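Local atomic coordinates of stress response kinase A (Escherichia coli, PDB entry 1ZYL), a protein that phosphorylates proteins, itself included, on serine and threonine residues using ATP, and probably protects cells from stress linked to reactive oxygen species. Residues 147-150 / 151-155. Sequence-based numbering, arbitrary orientation.
Sequences IGLN and EYLIE
Leu-149 and Leu-153, one turn apart on the same helix, run alongside each other in the same direction, with CD2 of Leu-149 3.8 Å from CD1 of Leu-153. A similar first torsion in both (chi1 -49° and -58°) sends the two branches off together and brings these methyl groups into contact. The Tyr-152 ring runs back along the residues that lead into the helix, toward Ile-147. CG1 of Ile-147 approaches CE1 of Tyr-152 obliquely at 4.0 Å, and the carbonyl oxygen of Gly-148 sits at the ring edge, 3.5 Å from CD1 of Tyr-152. Gly-148 is the N-cap of helix 149-161, a helix of the APH-family kinase fold that packs on helices 171-188 and 266-283, and the Tyr-152 side chain lies about 8 Å from that of Asp-201, the probable proton acceptor. The first turn closes weakly, Tyr-152 N to Gly-148 O being 3.4 Å. The helix then widens into a pi-type turn: Leu-149 O accepts from Leu-153 N at 2.7 Å and from Ile-154 N at 3.1 Å, the two donors arriving from opposite faces of the carbonyl plane. Glu-151, extended beyond CG, directs its carboxylate to a salt bridge with Arg-222, whose side chain also touches Ile-147 and Tyr-152.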
ATOM      1  N   ILE A 147       2.108  -1.468  11.268  1.00 18.18           N
ATOM      2  CA  ILE A 147       2.123  -2.849  10.802  1.00 17.95           C
ATOM      3  C   ILE A 147       2.356  -3.855  11.924  1.00 19.47           C
ATOM      4  O   ILE A 147       3.276  -3.719  12.736  1.00 21.90           O
ATOM      5  CB  ILE A 147       3.183  -3.035   9.671  1.00 19.35           C
ATOM      6  CG1 ILE A 147       2.703  -2.337   8.400  1.00 19.12           C
ATOM      7  CG2 ILE A 147       3.427  -4.515   9.376  1.00 18.42           C
ATOM      8  CD1 ILE A 147       3.625  -2.529   7.205  1.00 16.55           C
ATOM      9  N   GLY A 148       1.499  -4.862  11.965  1.00 17.37           N
ATOM     10  CA  GLY A 148       1.596  -5.879  12.982  1.00 17.57           C
ATOM     11  C   GLY A 148       0.565  -6.940  12.677  1.00 20.45           C
ATOM     12  O   GLY A 148      -0.251  -6.778  11.768  1.00 22.19           O
ATOM     13  N   LEU A 149       0.586  -8.020  13.448  1.00 21.59           N
ATOM     14  CA  LEU A 149      -0.323  -9.145  13.250  1.00 20.74           C
ATOM     15  C   LEU A 149      -1.817  -8.865  13.447  1.00 22.10           C
ATOM     16  O   LEU A 149      -2.655  -9.498  12.805  1.00 20.60           O
ATOM     17  CB  LEU A 149       0.103 -10.296  14.160  1.00 17.34           C
ATOM     18  CG  LEU A 149       1.584 -10.652  14.113  1.00 14.07           C
ATOM     19  CD1 LEU A 149       1.788 -11.970  14.830  1.00 11.12           C
ATOM     20  CD2 LEU A 149       2.065 -10.741  12.665  1.00 11.73           C
ATOM     21  N   ASN A 150      -2.153  -7.925  14.327  1.00 24.20           N
ATOM     22  CA  ASN A 150      -3.555  -7.617  14.589  1.00 25.78           C
ATOM     23  C   ASN A 150      -4.346  -7.259  13.346  1.00 24.60           C
ATOM     24  O   ASN A 150      -5.302  -7.942  12.992  1.00 24.46           O
ATOM     25  CB  ASN A 150      -3.683  -6.475  15.592  1.00 30.21           C
ATOM     26  CG  ASN A 150      -5.112  -5.973  15.718  1.00 33.12           C
ATOM     27  OD1 ASN A 150      -5.377  -4.776  15.573  1.00 35.21           O
ATOM     28  ND2 ASN A 150      -6.039  -6.884  15.987  1.00 31.64           N
ATOM     29  N   GLU A 151      -3.937  -6.173  12.700  1.00 24.00           N
ATOM     30  CA  GLU A 151      -4.589  -5.670  11.494  1.00 23.54           C
ATOM     31  C   GLU A 151      -4.398  -6.560  10.280  1.00 23.26           C
ATOM     32  O   GLU A 151      -5.293  -6.695   9.443  1.00 23.92           O
ATOM     33  CB  GLU A 151      -4.049  -4.278  11.155  1.00 22.18           C
ATOM     34  CG  GLU A 151      -4.685  -3.654   9.934  1.00 23.57           C
ATOM     35  CD  GLU A 151      -4.028  -2.356   9.555  1.00 26.49           C
ATOM     36  OE1 GLU A 151      -4.652  -1.542   8.834  1.00 26.86           O
ATOM     37  OE2 GLU A 151      -2.872  -2.154   9.976  1.00 29.64           O
ATOM     38  N   TYR A 152      -3.222  -7.161  10.181  1.00 23.31           N
ATOM     39  CA  TYR A 152      -2.919  -8.000   9.042  1.00 22.99           C
ATOM     40  C   TYR A 152      -3.377  -9.444   9.113  1.00 22.46           C
ATOM     41  O   TYR A 152      -3.728 -10.013   8.087  1.00 22.45           O
ATOM     42  CB  TYR A 152      -1.419  -7.931   8.740  1.00 22.70           C
ATOM     43  CG  TYR A 152      -1.059  -6.701   7.945  1.00 22.42           C
ATOM     44  CD1 TYR A 152      -0.950  -5.453   8.554  1.00 20.26           C
ATOM     45  CD2 TYR A 152      -0.893  -6.776   6.562  1.00 22.71           C
ATOM     46  CE1 TYR A 152      -0.685  -4.309   7.800  1.00 23.27           C
ATOM     47  CE2 TYR A 152      -0.629  -5.649   5.802  1.00 22.69           C
ATOM     48  CZ  TYR A 152      -0.524  -4.417   6.422  1.00 24.21           C
ATOM     49  OH  TYR A 152      -0.233  -3.309   5.657  1.00 22.98           O
ATOM     50  N   LEU A 153      -3.400 -10.029  10.307  1.00 22.76           N
ATOM     51  CA  LEU A 153      -3.810 -11.429  10.450  1.00 23.60           C
ATOM     52  C   LEU A 153      -5.084 -11.732  11.249  1.00 24.46           C
ATOM     53  O   LEU A 153      -6.054 -12.266  10.704  1.00 24.13           O
ATOM     54  CB  LEU A 153      -2.670 -12.250  11.057  1.00 22.21           C
ATOM     55  CG  LEU A 153      -1.340 -12.273  10.316  1.00 20.90           C
ATOM     56  CD1 LEU A 153      -0.382 -13.197  11.029  1.00 18.15           C
ATOM     57  CD2 LEU A 153      -1.563 -12.736   8.903  1.00 19.78           C
ATOM     58  N   ILE A 154      -5.083 -11.406  12.536  1.00 25.08           N
ATOM     59  CA  ILE A 154      -6.231 -11.715  13.370  1.00 27.53           C
ATOM     60  C   ILE A 154      -7.558 -11.083  12.957  1.00 28.59           C
ATOM     61  O   ILE A 154      -8.591 -11.746  13.025  1.00 29.47           O
ATOM     62  CB  ILE A 154      -5.942 -11.407  14.856  1.00 27.95           C
ATOM     63  CG1 ILE A 154      -5.687  -9.917  15.050  1.00 31.69           C
ATOM     64  CG2 ILE A 154      -4.728 -12.205  15.317  1.00 25.53           C
ATOM     65  CD1 ILE A 154      -5.439  -9.528  16.498  1.00 36.16           C
ATOM     66  N   GLU A 155      -7.545  -9.822  12.525  1.00 28.81           N
ATOM     67  CA  GLU A 155      -8.789  -9.169  12.111  1.00 28.38           C
ATOM     68  C   GLU A 155      -9.366  -9.866  10.882  1.00 25.73           C
ATOM     69  O   GLU A 155     -10.543 -10.234  10.857  1.00 25.01           O
ATOM     70  CB  GLU A 155      -8.563  -7.685  11.824  1.00 29.83           C
ATOM     71  CG  GLU A 155      -8.712  -6.805  13.037  1.00 34.76           C
ATOM     72  CD  GLU A 155      -8.745  -5.330  12.679  1.00 41.04           C
ATOM     73  OE1 GLU A 155      -7.668  -4.756  12.407  1.00 43.47           O
ATOM     74  OE2 GLU A 155      -9.852  -4.745  12.657  1.00 43.94           O
TER